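Local coordinates for protein glucose-6-phosphate isomerase (Plasmodium falciparum, PDB 3QKI) that probably catalyses the reversible isomerisation of alpha-D-glucose 6-phosphate to beta-D-fructose 6-phosphate, an early step of glycolysis, at residues V103-N108 and V404-Q409; K145-S150 and F328-M333; E486-E491 and E500-K505. All blocks are in the same frame, centred on the assembly; numbering follows the deposited sequence.

Contact 1: V103-N108 and V404-Q409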
ATOM      1  N   VAL A 103     -13.380  10.991 -27.085  1.00 15.52           N
ATOM      2  CA  VAL A 103     -14.108  10.101 -26.182  1.00 15.22           C
ATOM      3  C   VAL A 103     -14.195  10.613 -24.733  1.00 19.94           C
ATOM      4  O   VAL A 103     -15.068  10.168 -23.983  1.00 18.60           O
ATOM      5  CB  VAL A 103     -13.694   8.614 -26.306  1.00 18.02           C
ATOM      6  CG1 VAL A 103     -13.898   8.115 -27.731  1.00 17.09           C
ATOM      7  CG2 VAL A 103     -12.257   8.395 -25.849  1.00 18.33           C
ATOM      8  N   ASN A 104     -13.299  11.556 -24.345  1.00 15.67           N
ATOM      9  CA  ASN A 104     -13.346  12.174 -23.026  1.00 15.21           C
ATOM     10  C   ASN A 104     -14.395  13.265 -23.228  1.00 20.33           C
ATOM     11  O   ASN A 104     -14.087  14.388 -23.637  1.00 16.99           O
ATOM     12  CB  ASN A 104     -11.973  12.734 -22.648  1.00 13.24           C
ATOM     13  CG  ASN A 104     -11.929  13.459 -21.338  1.00 17.66           C
ATOM     14  OD1 ASN A 104     -12.945  13.732 -20.696  1.00 15.05           O
ATOM     15  ND2 ASN A 104     -10.741  13.823 -20.924  1.00 14.15           N
ATOM     16  N   MET A 105     -15.656  12.886 -23.020  1.00 19.35           N
ATOM     17  CA  MET A 105     -16.827  13.711 -23.328  1.00 19.74           C
ATOM     18  C   MET A 105     -17.132  14.871 -22.370  1.00 24.54           C
ATOM     19  O   MET A 105     -17.917  15.742 -22.726  1.00 25.82           O
ATOM     20  CB  MET A 105     -18.064  12.829 -23.640  1.00 21.49           C
ATOM     21  CG  MET A 105     -18.240  11.596 -22.695  1.00 25.85           C
ATOM     22  SD  MET A 105     -18.718  11.906 -20.971  1.00 30.34           S
ATOM     23  CE  MET A 105     -20.318  12.760 -21.191  1.00 26.66           C
ATOM     24  N   THR A 106     -16.492  14.930 -21.190  1.00 18.33           N
ATOM     25  CA  THR A 106     -16.743  16.060 -20.298  1.00 17.37           C
ATOM     26  C   THR A 106     -15.728  17.173 -20.526  1.00 21.58           C
ATOM     27  O   THR A 106     -16.015  18.313 -20.212  1.00 21.93           O
ATOM     28  CB  THR A 106     -16.818  15.657 -18.823  1.00 15.80           C
ATOM     29  OG1 THR A 106     -15.527  15.235 -18.397  1.00 12.67           O
ATOM     30  CG2 THR A 106     -17.879  14.598 -18.552  1.00 17.07           C
ATOM     31  N   GLU A 107     -14.535  16.839 -21.010  1.00 18.05           N
ATOM     32  CA  GLU A 107     -13.486  17.814 -21.280  1.00 17.45           C
ATOM     33  C   GLU A 107     -13.329  18.023 -22.793  1.00 21.34           C
ATOM     34  O   GLU A 107     -12.561  18.882 -23.207  1.00 21.04           O
ATOM     35  CB  GLU A 107     -12.161  17.372 -20.642  1.00 17.81           C
ATOM     36  CG  GLU A 107     -12.191  17.363 -19.120  1.00 21.11           C
ATOM     37  CD  GLU A 107     -10.961  16.793 -18.444  1.00 38.62           C
ATOM     38  OE1 GLU A 107     -10.502  15.713 -18.873  1.00 36.90           O
ATOM     39  OE2 GLU A 107     -10.474  17.404 -17.466  1.00 41.08           O
ATOM     40  N   ASN A 108     -14.095  17.262 -23.605  1.00 18.00           N
ATOM     41  CA  ASN A 108     -14.082  17.274 -25.076  1.00 17.92           C
ATOM     42  C   ASN A 108     -12.661  17.062 -25.598  1.00 21.14           C
ATOM     43  O   ASN A 108     -12.105  17.921 -26.273  1.00 19.91           O
ATOM     44  CB  ASN A 108     -14.739  18.549 -25.658  1.00 16.83           C
ATOM     45  CG  ASN A 108     -15.148  18.355 -27.096  1.00 36.23           C
ATOM     46  OD1 ASN A 108     -15.511  17.249 -27.522  1.00 26.38           O
ATOM     47  ND2 ASN A 108     -15.071  19.411 -27.877  1.00 35.82           N
ATOM     48  N   VAL A 404     -21.455   9.364 -12.398  1.00 12.48           N
ATOM     49  CA  VAL A 404     -22.227  10.006 -13.476  1.00 10.40           C
ATOM     50  C   VAL A 404     -21.875   9.285 -14.739  1.00 15.83           C
ATOM     51  O   VAL A 404     -20.683   9.106 -15.034  1.00 16.06           O
ATOM     52  CB  VAL A 404     -21.966  11.520 -13.624  1.00 13.06           C
ATOM     53  CG1 VAL A 404     -22.921  12.127 -14.648  1.00 11.89           C
ATOM     54  CG2 VAL A 404     -22.053  12.259 -12.281  1.00 12.39           C
ATOM     55  N   ASP A 405     -22.904   8.829 -15.472  1.00 12.58           N
ATOM     56  CA  ASP A 405     -22.689   8.078 -16.691  1.00 13.24           C
ATOM     57  C   ASP A 405     -22.355   8.939 -17.939  1.00 17.89           C
ATOM     58  O   ASP A 405     -22.354  10.173 -17.861  1.00 17.24           O
ATOM     59  CB  ASP A 405     -23.813   7.051 -16.917  1.00 14.79           C
ATOM     60  CG  ASP A 405     -25.155   7.574 -17.381  1.00 23.20           C
ATOM     61  OD1 ASP A 405     -25.247   8.780 -17.703  1.00 24.43           O
ATOM     62  OD2 ASP A 405     -26.112   6.766 -17.458  1.00 28.25           O
ATOM     63  N   ARG A 406     -22.070   8.286 -19.067  1.00 16.66           N
ATOM     64  CA  ARG A 406     -21.730   8.948 -20.329  1.00 16.61           C
ATOM     65  C   ARG A 406     -22.907   9.730 -20.952  1.00 22.71           C
ATOM     66  O   ARG A 406     -22.709  10.461 -21.906  1.00 23.45           O
ATOM     67  CB  ARG A 406     -21.048   7.980 -21.325  1.00 14.51           C
ATOM     68  CG  ARG A 406     -19.641   7.545 -20.864  1.00 20.39           C
ATOM     69  CD  ARG A 406     -18.943   6.596 -21.831  1.00 22.72           C
ATOM     70  NE  ARG A 406     -18.603   7.276 -23.089  1.00 29.68           N
ATOM     71  CZ  ARG A 406     -17.456   7.913 -23.336  1.00 45.83           C
ATOM     72  NH1 ARG A 406     -16.476   7.927 -22.423  1.00 23.24           N
ATOM     73  NH2 ARG A 406     -17.269   8.521 -24.501  1.00 34.39           N
ATOM     74  N   ASN A 407     -24.110   9.583 -20.395  1.00 20.85           N
ATOM     75  CA  ASN A 407     -25.328  10.301 -20.778  1.00 20.94           C
ATOM     76  C   ASN A 407     -25.617  11.409 -19.771  1.00 21.65           C
ATOM     77  O   ASN A 407     -26.708  11.982 -19.791  1.00 23.44           O
ATOM     78  CB  ASN A 407     -26.522   9.336 -20.870  1.00 27.68           C
ATOM     79  CG  ASN A 407     -26.347   8.240 -21.908  1.00 59.54           C
ATOM     80  OD1 ASN A 407     -25.832   8.475 -23.013  1.00 53.86           O
ATOM     81  ND2 ASN A 407     -26.777   7.011 -21.576  1.00 48.92           N
ATOM     82  N   ASN A 408     -24.646  11.704 -18.888  1.00 15.57           N
ATOM     83  CA  ASN A 408     -24.679  12.767 -17.866  1.00 15.02           C
ATOM     84  C   ASN A 408     -25.706  12.565 -16.780  1.00 19.50           C
ATOM     85  O   ASN A 408     -26.040  13.506 -16.054  1.00 18.00           O
ATOM     86  CB  ASN A 408     -24.792  14.181 -18.525  1.00 15.51           C
ATOM     87  CG  ASN A 408     -23.818  14.362 -19.636  1.00 25.72           C
ATOM     88  OD1 ASN A 408     -22.606  14.204 -19.463  1.00 24.17           O
ATOM     89  ND2 ASN A 408     -24.326  14.644 -20.804  1.00 19.10           N
ATOM     90  N   GLN A 409     -26.151  11.314 -16.611  1.00 18.36           N
ATOM     91  CA  GLN A 409     -27.129  10.941 -15.601  1.00 18.97           C
ATOM     92  C   GLN A 409     -26.429  10.469 -14.338  1.00 21.62           C
ATOM     93  O   GLN A 409     -25.566   9.591 -14.422  1.00 20.31           O
ATOM     94  CB  GLN A 409     -28.069   9.828 -16.134  1.00 20.68           C
ATOM     95  CG  GLN A 409     -28.869  10.200 -17.394  1.00 33.85           C
ATOM     96  CD  GLN A 409     -29.538  11.563 -17.289  1.00 61.48           C
ATOM     97  OE1 GLN A 409     -30.299  11.856 -16.343  1.00 60.12           O
ATOM     98  NE2 GLN A 409     -29.227  12.439 -18.244  1.00 47.84           N
TER
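Arg-406 reaches across with its guanidinium and takes hold of the carbonyl oxygen of Val-103. The main bond runs from NH2 of Arg-406 to O of Val-103 and is 2.8 Å long. It lies in the carbonyl plane and uses a lone pair, with an N-H...O angle of 146°. NH1 of Arg-406 adds a weak second bond to the same O of Val-103 at 3.1 Å, so the two nitrogens share one acceptor, which may restrain the rotation of the guanidinium a little. The chain of Arg-406 is extended at chi2 and bends at chi3 (68°), which swings the end of the arginine to the carbonyl.

Arg-406 is the second residue of a type I beta turn, Asp-405 to Asn-408, closed by N of Asn-408 on O of Asp-405 at 2.9 Å. An Asx turn is superposed on it, with OD1 of Asp-405 accepting from N of Asn-407. N of Gln-409 is a further donor to this oxygen, on the opposite face of the carboxylate. Two irregular loops, one after helix 90-99 and one after helix 388-400, are joined here at the subunit boundary.

Packing is carried by Met-105. Its CG lies over one face of the Arg-406 guanidinium, offset toward the rim, 3.7 Å from NH2 of Arg-406. Bends at chi2 and chi3 then fold the thioether back, placing CE of Met-105 3.4 Å from O of Arg-406 and 3.2 Å from OD1 of Asn-408. That OD1 already accepts a hydrogen bond from His-504 of the second subunit, whose side chain also packs on Met-105. Farther out, CB of Val-103 is 4.0 Å from NH2 of Arg-406.

Contact 2: K145-S150 and F328-M333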
ATOM      1  N   LYS A 145      14.617  13.034 -29.069  1.00 14.35           N
ATOM      2  CA  LYS A 145      15.236  13.984 -28.159  1.00 14.72           C
ATOM      3  C   LYS A 145      15.649  13.257 -26.854  1.00 18.26           C
ATOM      4  O   LYS A 145      16.736  13.520 -26.320  1.00 17.87           O
ATOM      5  CB  LYS A 145      14.251  15.130 -27.865  1.00 18.31           C
ATOM      6  CG  LYS A 145      14.846  16.289 -27.094  1.00 26.78           C
ATOM      7  CD  LYS A 145      13.806  17.347 -26.860  1.00 30.10           C
ATOM      8  CE  LYS A 145      14.185  18.337 -25.812  1.00 31.77           C
ATOM      9  NZ  LYS A 145      15.319  19.171 -26.243  1.00 44.91           N
ATOM     10  N   ILE A 146      14.790  12.350 -26.358  1.00 15.38           N
ATOM     11  CA  ILE A 146      15.059  11.565 -25.128  1.00 14.63           C
ATOM     12  C   ILE A 146      16.207  10.597 -25.379  1.00 17.59           C
ATOM     13  O   ILE A 146      17.117  10.507 -24.543  1.00 18.20           O
ATOM     14  CB  ILE A 146      13.794  10.822 -24.605  1.00 17.12           C
ATOM     15  CG1 ILE A 146      12.733  11.827 -24.105  1.00 17.09           C
ATOM     16  CG2 ILE A 146      14.167   9.775 -23.521  1.00 15.88           C
ATOM     17  CD1 ILE A 146      11.343  11.230 -23.893  1.00 18.06           C
ATOM     18  N   GLU A 147      16.174   9.881 -26.524  1.00 13.91           N
ATOM     19  CA  GLU A 147      17.228   8.925 -26.879  1.00 13.89           C
ATOM     20  C   GLU A 147      18.572   9.641 -26.858  1.00 21.46           C
ATOM     21  O   GLU A 147      19.489   9.149 -26.186  1.00 22.55           O
ATOM     22  CB  GLU A 147      16.937   8.312 -28.250  1.00 15.15           C
ATOM     23  CG  GLU A 147      18.016   7.379 -28.754  1.00 21.25           C
ATOM     24  CD  GLU A 147      17.682   6.684 -30.060  1.00 41.23           C
ATOM     25  OE1 GLU A 147      18.310   5.638 -30.332  1.00 27.94           O
ATOM     26  OE2 GLU A 147      16.771   7.150 -30.789  1.00 32.23           O
ATOM     27  N   LYS A 148      18.667  10.831 -27.533  1.00 16.59           N
ATOM     28  CA  LYS A 148      19.892  11.613 -27.598  1.00 16.77           C
ATOM     29  C   LYS A 148      20.333  12.106 -26.221  1.00 18.84           C
ATOM     30  O   LYS A 148      21.484  11.898 -25.849  1.00 18.98           O
ATOM     31  CB  LYS A 148      19.789  12.774 -28.605  1.00 18.89           C
ATOM     32  N   TYR A 149      19.423  12.720 -25.458  1.00 14.57           N
ATOM     33  CA  TYR A 149      19.730  13.252 -24.138  1.00 13.59           C
ATOM     34  C   TYR A 149      20.174  12.156 -23.152  1.00 17.54           C
ATOM     35  O   TYR A 149      21.176  12.335 -22.466  1.00 16.87           O
ATOM     36  CB  TYR A 149      18.553  14.080 -23.573  1.00 14.29           C
ATOM     37  CG  TYR A 149      18.867  14.731 -22.245  1.00 15.23           C
ATOM     38  CD1 TYR A 149      19.556  15.938 -22.184  1.00 18.20           C
ATOM     39  CD2 TYR A 149      18.502  14.125 -21.045  1.00 16.08           C
ATOM     40  CE1 TYR A 149      19.867  16.534 -20.961  1.00 19.49           C
ATOM     41  CE2 TYR A 149      18.821  14.701 -19.816  1.00 16.40           C
ATOM     42  CZ  TYR A 149      19.500  15.910 -19.778  1.00 25.71           C
ATOM     43  OH  TYR A 149      19.823  16.478 -18.567  1.00 23.75           O
ATOM     44  N   SER A 150      19.437  11.040 -23.090  1.00 15.35           N
ATOM     45  CA  SER A 150      19.742   9.931 -22.178  1.00 15.15           C
ATOM     46  C   SER A 150      21.041   9.240 -22.589  1.00 19.33           C
ATOM     47  O   SER A 150      21.838   8.939 -21.718  1.00 18.77           O
ATOM     48  CB  SER A 150      18.583   8.939 -22.094  1.00 13.92           C
ATOM     49  OG  SER A 150      18.317   8.293 -23.330  1.00 19.36           O
ATOM     50  N   PHE A 328      18.060   3.373 -17.400  1.00 13.29           N
ATOM     51  CA  PHE A 328      18.278   2.080 -18.032  1.00 11.32           C
ATOM     52  C   PHE A 328      18.784   2.068 -19.475  1.00 17.65           C
ATOM     53  O   PHE A 328      19.125   0.994 -19.972  1.00 18.43           O
ATOM     54  CB  PHE A 328      16.989   1.255 -17.961  1.00 11.83           C
ATOM     55  CG  PHE A 328      16.364   1.155 -16.589  1.00 13.10           C
ATOM     56  CD1 PHE A 328      17.142   0.857 -15.470  1.00 12.94           C
ATOM     57  CD2 PHE A 328      14.995   1.316 -16.419  1.00 13.84           C
ATOM     58  CE1 PHE A 328      16.561   0.746 -14.211  1.00 14.76           C
ATOM     59  CE2 PHE A 328      14.408   1.167 -15.160  1.00 15.10           C
ATOM     60  CZ  PHE A 328      15.191   0.875 -14.067  1.00 12.94           C
ATOM     61  N   GLY A 329      18.773   3.223 -20.126  1.00 15.15           N
ATOM     62  CA  GLY A 329      19.148   3.343 -21.537  1.00 15.22           C
ATOM     63  C   GLY A 329      17.904   3.292 -22.408  1.00 19.53           C
ATOM     64  O   GLY A 329      16.959   2.549 -22.112  1.00 19.67           O
ATOM     65  N   TYR A 330      17.869   4.108 -23.467  1.00 17.71           N
ATOM     66  CA  TYR A 330      16.747   4.172 -24.399  1.00 17.33           C
ATOM     67  C   TYR A 330      16.387   2.829 -25.040  1.00 21.11           C
ATOM     68  O   TYR A 330      15.191   2.558 -25.221  1.00 18.99           O
ATOM     69  CB  TYR A 330      16.980   5.236 -25.483  1.00 18.54           C
ATOM     70  CG  TYR A 330      15.764   5.429 -26.356  1.00 22.32           C
ATOM     71  CD1 TYR A 330      14.648   6.120 -25.888  1.00 24.97           C
ATOM     72  CD2 TYR A 330      15.682   4.832 -27.610  1.00 23.27           C
ATOM     73  CE1 TYR A 330      13.497   6.242 -26.666  1.00 24.75           C
ATOM     74  CE2 TYR A 330      14.547   4.969 -28.403  1.00 24.03           C
ATOM     75  CZ  TYR A 330      13.457   5.673 -27.926  1.00 28.96           C
ATOM     76  OH  TYR A 330      12.322   5.782 -28.690  1.00 30.24           O
ATOM     77  N   LYS A 331      17.405   2.006 -25.426  1.00 18.83           N
ATOM     78  CA  LYS A 331      17.167   0.700 -26.067  1.00 18.56           C
ATOM     79  C   LYS A 331      16.239  -0.160 -25.199  1.00 19.07           C
ATOM     80  O   LYS A 331      15.334  -0.792 -25.728  1.00 17.59           O
ATOM     81  CB  LYS A 331      18.474  -0.077 -26.306  1.00 22.17           C
ATOM     82  CG  LYS A 331      19.198   0.287 -27.585  1.00 55.79           C
ATOM     83  CD  LYS A 331      20.296  -0.730 -27.933  1.00 77.33           C
ATOM     84  CE  LYS A 331      19.775  -2.015 -28.547  1.00 96.65           C
ATOM     85  NZ  LYS A 331      20.890  -2.894 -29.001  1.00107.09           N
ATOM     86  N   ASN A 332      16.454  -0.166 -23.873  1.00 13.51           N
ATOM     87  CA  ASN A 332      15.612  -0.934 -22.956  1.00 13.25           C
ATOM     88  C   ASN A 332      14.184  -0.355 -22.936  1.00 13.35           C
ATOM     89  O   ASN A 332      13.229  -1.103 -23.039  1.00 13.80           O
ATOM     90  CB  ASN A 332      16.227  -0.965 -21.555  1.00 12.43           C
ATOM     91  CG  ASN A 332      17.385  -1.917 -21.408  1.00 27.40           C
ATOM     92  OD1 ASN A 332      17.392  -3.006 -21.953  1.00 19.56           O
ATOM     93  ND2 ASN A 332      18.377  -1.530 -20.633  1.00 18.64           N
ATOM     94  N   MET A 333      14.060   0.970 -22.908  1.00 10.44           N
ATOM     95  CA  MET A 333      12.780   1.660 -22.931  1.00  9.06           C
ATOM     96  C   MET A 333      12.019   1.481 -24.246  1.00 17.57           C
ATOM     97  O   MET A 333      10.776   1.419 -24.216  1.00 17.51           O
ATOM     98  CB  MET A 333      12.898   3.094 -22.444  1.00 10.93           C
ATOM     99  CG  MET A 333      13.294   3.195 -20.963  1.00 13.31           C
ATOM    100  SD  MET A 333      12.622   1.881 -19.879  1.00 17.76           S
ATOM    101  CE  MET A 333      10.832   2.293 -19.915  1.00 14.37           C
TER
HETATM  102  O   HOH W   1      20.101   5.949 -23.529  1.00 18.40           O
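Glu-147 and Tyr-330 bring the two backbones closest, their CA atoms 5.4 Å apart. Segment 145-150 is regular alpha helix throughout, whereas 328-333 contains a break: Gly-329 leaves helix 318-328 with positive phi (95°) and occupies the N-cap position of helix 330-349. Its carbonyl oxygen receives weak bonds from N of Asn-332 and N of Met-333.

Tyr-330, in the first turn of the new helix, supplies about half of the buried surface. A chi1 of -173° carries its ring away from its own backbone N and against Glu-147, whose CB sits over one face in a CH-pi contact, 3.8 Å from the centroid and displaced toward the rim. The extended glutamate runs on along the CD2-CE2 side of the ring, CG of Glu-147 being 3.6 Å from CD2 of Tyr-330. Its carboxylate stays beside that side, turned only 25° from the ring plane. Ile-146 adds a looser, oblique touch from CG2.

The polar link is indirect. A water donates to OG of Ser-150 at 3.0 Å and accepts from N of Tyr-330 at 2.9 Å, giving that first-turn amide a partner. OG of Ser-150 in turn bonds O of Ile-146 at 2.8 Å, one turn back in its own helix. Ser-325, on helix 318-328, touches the side chains of Ile-146, Ser-150 and Tyr-330. Helices 318-328 and 330-349 are thus joined at Gly-329, which ends one and N-caps the other, with the start of the second packed on helix 135-154.

Contact 3: E486-E491 and E500-K505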
ATOM      1  N   GLU A 486     -16.844 -31.155   7.235  1.00 18.80           N
ATOM      2  CA  GLU A 486     -16.522 -32.585   7.313  1.00 18.33           C
ATOM      3  C   GLU A 486     -15.037 -32.900   7.114  1.00 23.07           C
ATOM      4  O   GLU A 486     -14.547 -33.846   7.741  1.00 22.12           O
ATOM      5  CB  GLU A 486     -17.432 -33.447   6.428  1.00 19.31           C
ATOM      6  CG  GLU A 486     -18.847 -33.622   6.997  1.00 21.30           C
ATOM      7  CD  GLU A 486     -18.961 -34.240   8.384  1.00 31.12           C
ATOM      8  OE1 GLU A 486     -18.255 -35.233   8.663  1.00 32.64           O
ATOM      9  OE2 GLU A 486     -19.752 -33.724   9.202  1.00 29.69           O
ATOM     10  N   GLN A 487     -14.309 -32.104   6.274  1.00 18.20           N
ATOM     11  CA  GLN A 487     -12.857 -32.298   6.073  1.00 17.49           C
ATOM     12  C   GLN A 487     -12.116 -31.891   7.364  1.00 20.71           C
ATOM     13  O   GLN A 487     -11.162 -32.560   7.766  1.00 20.68           O
ATOM     14  CB  GLN A 487     -12.317 -31.469   4.898  1.00 18.17           C
ATOM     15  CG  GLN A 487     -12.785 -31.919   3.532  1.00 26.25           C
ATOM     16  CD  GLN A 487     -12.421 -30.902   2.481  1.00 33.26           C
ATOM     17  OE1 GLN A 487     -13.200 -30.006   2.154  1.00 24.21           O
ATOM     18  NE2 GLN A 487     -11.196 -30.990   1.977  1.00 30.72           N
ATOM     19  N   VAL A 488     -12.579 -30.807   8.006  1.00 16.19           N
ATOM     20  CA  VAL A 488     -12.066 -30.296   9.286  1.00 15.65           C
ATOM     21  C   VAL A 488     -12.288 -31.375  10.380  1.00 20.42           C
ATOM     22  O   VAL A 488     -11.369 -31.677  11.141  1.00 20.37           O
ATOM     23  CB  VAL A 488     -12.755 -28.943   9.649  1.00 18.47           C
ATOM     24  CG1 VAL A 488     -12.508 -28.550  11.110  1.00 17.22           C
ATOM     25  CG2 VAL A 488     -12.313 -27.826   8.694  1.00 18.19           C
ATOM     26  N   LYS A 489     -13.502 -31.968  10.417  1.00 18.15           N
ATOM     27  CA  LYS A 489     -13.886 -33.001  11.377  1.00 18.27           C
ATOM     28  C   LYS A 489     -13.024 -34.264  11.193  1.00 22.54           C
ATOM     29  O   LYS A 489     -12.598 -34.862  12.193  1.00 22.17           O
ATOM     30  CB  LYS A 489     -15.381 -33.314  11.237  1.00 21.89           C
ATOM     31  CG  LYS A 489     -15.963 -34.107  12.383  1.00 31.95           C
ATOM     32  CD  LYS A 489     -17.457 -34.346  12.198  1.00 41.87           C
ATOM     33  CE  LYS A 489     -17.989 -35.240  13.297  1.00 49.92           C
ATOM     34  NZ  LYS A 489     -19.376 -35.700  13.036  1.00 52.59           N
ATOM     35  N   GLU A 490     -12.714 -34.630   9.934  1.00 17.36           N
ATOM     36  CA  GLU A 490     -11.880 -35.792   9.613  1.00 17.53           C
ATOM     37  C   GLU A 490     -10.454 -35.598  10.123  1.00 25.04           C
ATOM     38  O   GLU A 490      -9.912 -36.528  10.710  1.00 25.99           O
ATOM     39  CB  GLU A 490     -11.893 -36.091   8.100  1.00 18.87           C
ATOM     40  CG  GLU A 490     -11.177 -37.381   7.736  1.00 31.49           C
ATOM     41  CD  GLU A 490     -11.331 -37.847   6.301  1.00 58.72           C
ATOM     42  OE1 GLU A 490     -11.506 -36.991   5.404  1.00 48.17           O
ATOM     43  OE2 GLU A 490     -11.260 -39.077   6.074  1.00 62.58           O
ATOM     44  N   GLU A 491      -9.855 -34.389   9.922  1.00 22.53           N
ATOM     45  CA  GLU A 491      -8.511 -34.049  10.412  0.50 21.45           C
ATOM     46  C   GLU A 491      -8.517 -34.022  11.946  1.00 24.45           C
ATOM     47  O   GLU A 491      -7.519 -34.382  12.571  1.00 24.50           O
ATOM     48  CB  GLU A 491      -8.052 -32.685   9.862  0.50 22.80           C
ATOM     49  CG  GLU A 491      -7.723 -32.694   8.379  0.50 32.88           C
ATOM     50  CD  GLU A 491      -7.002 -31.477   7.827  0.50 54.44           C
ATOM     51  OE1 GLU A 491      -7.391 -30.337   8.171  0.50 43.45           O
ATOM     52  OE2 GLU A 491      -6.129 -31.663   6.952  0.50 53.89           O
ATOM     53  N   GLU A 500     -16.573 -28.314  19.512  1.00 18.63           N
ATOM     54  CA  GLU A 500     -17.356 -27.093  19.284  1.00 17.93           C
ATOM     55  C   GLU A 500     -16.548 -25.988  18.582  1.00 24.11           C
ATOM     56  O   GLU A 500     -17.134 -25.110  17.951  1.00 24.58           O
ATOM     57  CB  GLU A 500     -18.035 -26.587  20.573  1.00 17.78           C
ATOM     58  CG  GLU A 500     -17.084 -25.944  21.573  1.00 19.08           C
ATOM     59  CD  GLU A 500     -16.269 -26.866  22.462  1.00 38.45           C
ATOM     60  OE1 GLU A 500     -16.377 -28.108  22.313  1.00 33.16           O
ATOM     61  OE2 GLU A 500     -15.513 -26.337  23.311  1.00 34.82           O
ATOM     62  N   LEU A 501     -15.212 -26.071  18.651  1.00 20.45           N
ATOM     63  CA  LEU A 501     -14.323 -25.084  18.034  1.00 18.51           C
ATOM     64  C   LEU A 501     -14.072 -25.314  16.538  1.00 20.43           C
ATOM     65  O   LEU A 501     -13.510 -24.437  15.894  1.00 19.99           O
ATOM     66  CB  LEU A 501     -12.981 -25.028  18.818  1.00 17.72           C
ATOM     67  CG  LEU A 501     -13.061 -24.706  20.342  1.00 21.18           C
ATOM     68  CD1 LEU A 501     -11.723 -24.908  21.010  1.00 20.94           C
ATOM     69  CD2 LEU A 501     -13.550 -23.289  20.614  1.00 23.71           C
ATOM     70  N   LEU A 502     -14.472 -26.476  15.978  1.00 16.32           N
ATOM     71  CA  LEU A 502     -14.202 -26.825  14.572  1.00 14.48           C
ATOM     72  C   LEU A 502     -14.685 -25.842  13.493  1.00 18.32           C
ATOM     73  O   LEU A 502     -14.060 -25.738  12.429  1.00 19.62           O
ATOM     74  CB  LEU A 502     -14.602 -28.279  14.256  1.00 14.97           C
ATOM     75  CG  LEU A 502     -13.891 -29.391  15.062  1.00 19.25           C
ATOM     76  CD1 LEU A 502     -14.304 -30.757  14.550  1.00 19.57           C
ATOM     77  CD2 LEU A 502     -12.341 -29.247  15.012  1.00 20.22           C
ATOM     78  N   THR A 503     -15.758 -25.105  13.776  1.00 14.70           N
ATOM     79  CA  THR A 503     -16.343 -24.093  12.883  1.00 14.14           C
ATOM     80  C   THR A 503     -15.306 -23.013  12.509  1.00 16.80           C
ATOM     81  O   THR A 503     -15.283 -22.561  11.371  1.00 13.67           O
ATOM     82  CB  THR A 503     -17.590 -23.473  13.530  1.00 20.06           C
ATOM     83  OG1 THR A 503     -17.302 -23.112  14.882  1.00 22.25           O
ATOM     84  CG2 THR A 503     -18.793 -24.386  13.470  1.00 23.86           C
ATOM     85  N   HIS A 504     -14.423 -22.647  13.470  1.00 14.94           N
ATOM     86  CA  HIS A 504     -13.337 -21.671  13.306  1.00 13.53           C
ATOM     87  C   HIS A 504     -12.313 -22.083  12.237  1.00 16.97           C
ATOM     88  O   HIS A 504     -11.589 -21.243  11.729  1.00 18.61           O
ATOM     89  CB  HIS A 504     -12.637 -21.464  14.665  1.00 12.45           C
ATOM     90  CG  HIS A 504     -13.533 -20.849  15.688  1.00 15.32           C
ATOM     91  ND1 HIS A 504     -13.646 -19.479  15.813  1.00 16.28           N
ATOM     92  CD2 HIS A 504     -14.343 -21.439  16.602  1.00 15.34           C
ATOM     93  CE1 HIS A 504     -14.530 -19.281  16.786  1.00 14.55           C
ATOM     94  NE2 HIS A 504     -14.970 -20.428  17.288  1.00 14.49           N
ATOM     95  N   LYS A 505     -12.263 -23.372  11.895  1.00 11.46           N
ATOM     96  CA  LYS A 505     -11.297 -23.914  10.949  1.00 10.24           C
ATOM     97  C   LYS A 505     -11.862 -24.184   9.538  1.00 15.55           C
ATOM     98  O   LYS A 505     -11.126 -24.651   8.657  1.00 15.60           O
ATOM     99  CB  LYS A 505     -10.673 -25.181  11.536  1.00 10.91           C
ATOM    100  CG  LYS A 505      -9.769 -24.908  12.729  1.00 12.27           C
ATOM    101  CD  LYS A 505      -9.010 -26.182  13.069  1.00 20.16           C
ATOM    102  CE  LYS A 505      -8.115 -26.002  14.252  1.00 20.61           C
ATOM    103  NZ  LYS A 505      -7.439 -27.272  14.625  1.00 23.64           N
TER
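Val-488 is wedged between Leu-502 and Lys-505, where helix 485-495 and the 3-10 segment that follows it fold back on each other. This helical hairpin belongs to the long excursion between strands 443-448 and 513-518, consistent with the projecting hook of the phosphoglucose isomerase family, which reaches over to the partner subunit.

The tight part surrounds the two methyls of the valine. With CG1 anti to the backbone N (chi1 166°), that methyl of Val-488 lies 3.5 Å from O of Leu-502. The same CG1 of Val-488 is 3.8 Å from CB of Leu-502. On the Lys-505 side, CB of Lys-505 stands 3.9 Å from CG1 of Val-488. The other branch, CG2, meets backbone instead of side chain. Both Val-488 and Leu-502 are buried, and their side chains lie antiparallel alongside each other.

Toward solvent the fit is looser. Lys-489 comes nearest with its backbone, CA of Lys-489 standing 3.9 Å from CD1 of Leu-502, while its fully extended side chain leads away. The side facing the second subunit is different: Lys-505 leaves the hairpin beyond CB and makes a cation-pi interaction with Trp-552 of that subunit. Thr-503 joins it through a hydrogen bond between its OG1 and O of Asn-408 of the second subunit. Back at the closest point of the hairpin, CG2 of Val-488 lies 3.4 Å from O of Lys-505.

Overall arrangement
Within one chain the three contacts are well separated. The centres of contacts 1 and 2 are about 37 Å apart, and contact 2 is nested along the sequence inside the loop that contact 1 closes. Contact 3 follows later, its centre about 53 Å from that of contact 1 and about 59 Å from that of contact 2; contacts 2 and 3 lie on opposite sides of the chain's centre. In the dimer the gap between contacts 1 and 3 is bridged: segment 500-505 of one subunit meets segment 404-409 of the other, whereas contact 2 touches no second subunit. All three lie away from the fructose 6-phosphate site, although Gln-394 and Glu-398, which bind it, sit on the helix leading into 404-409.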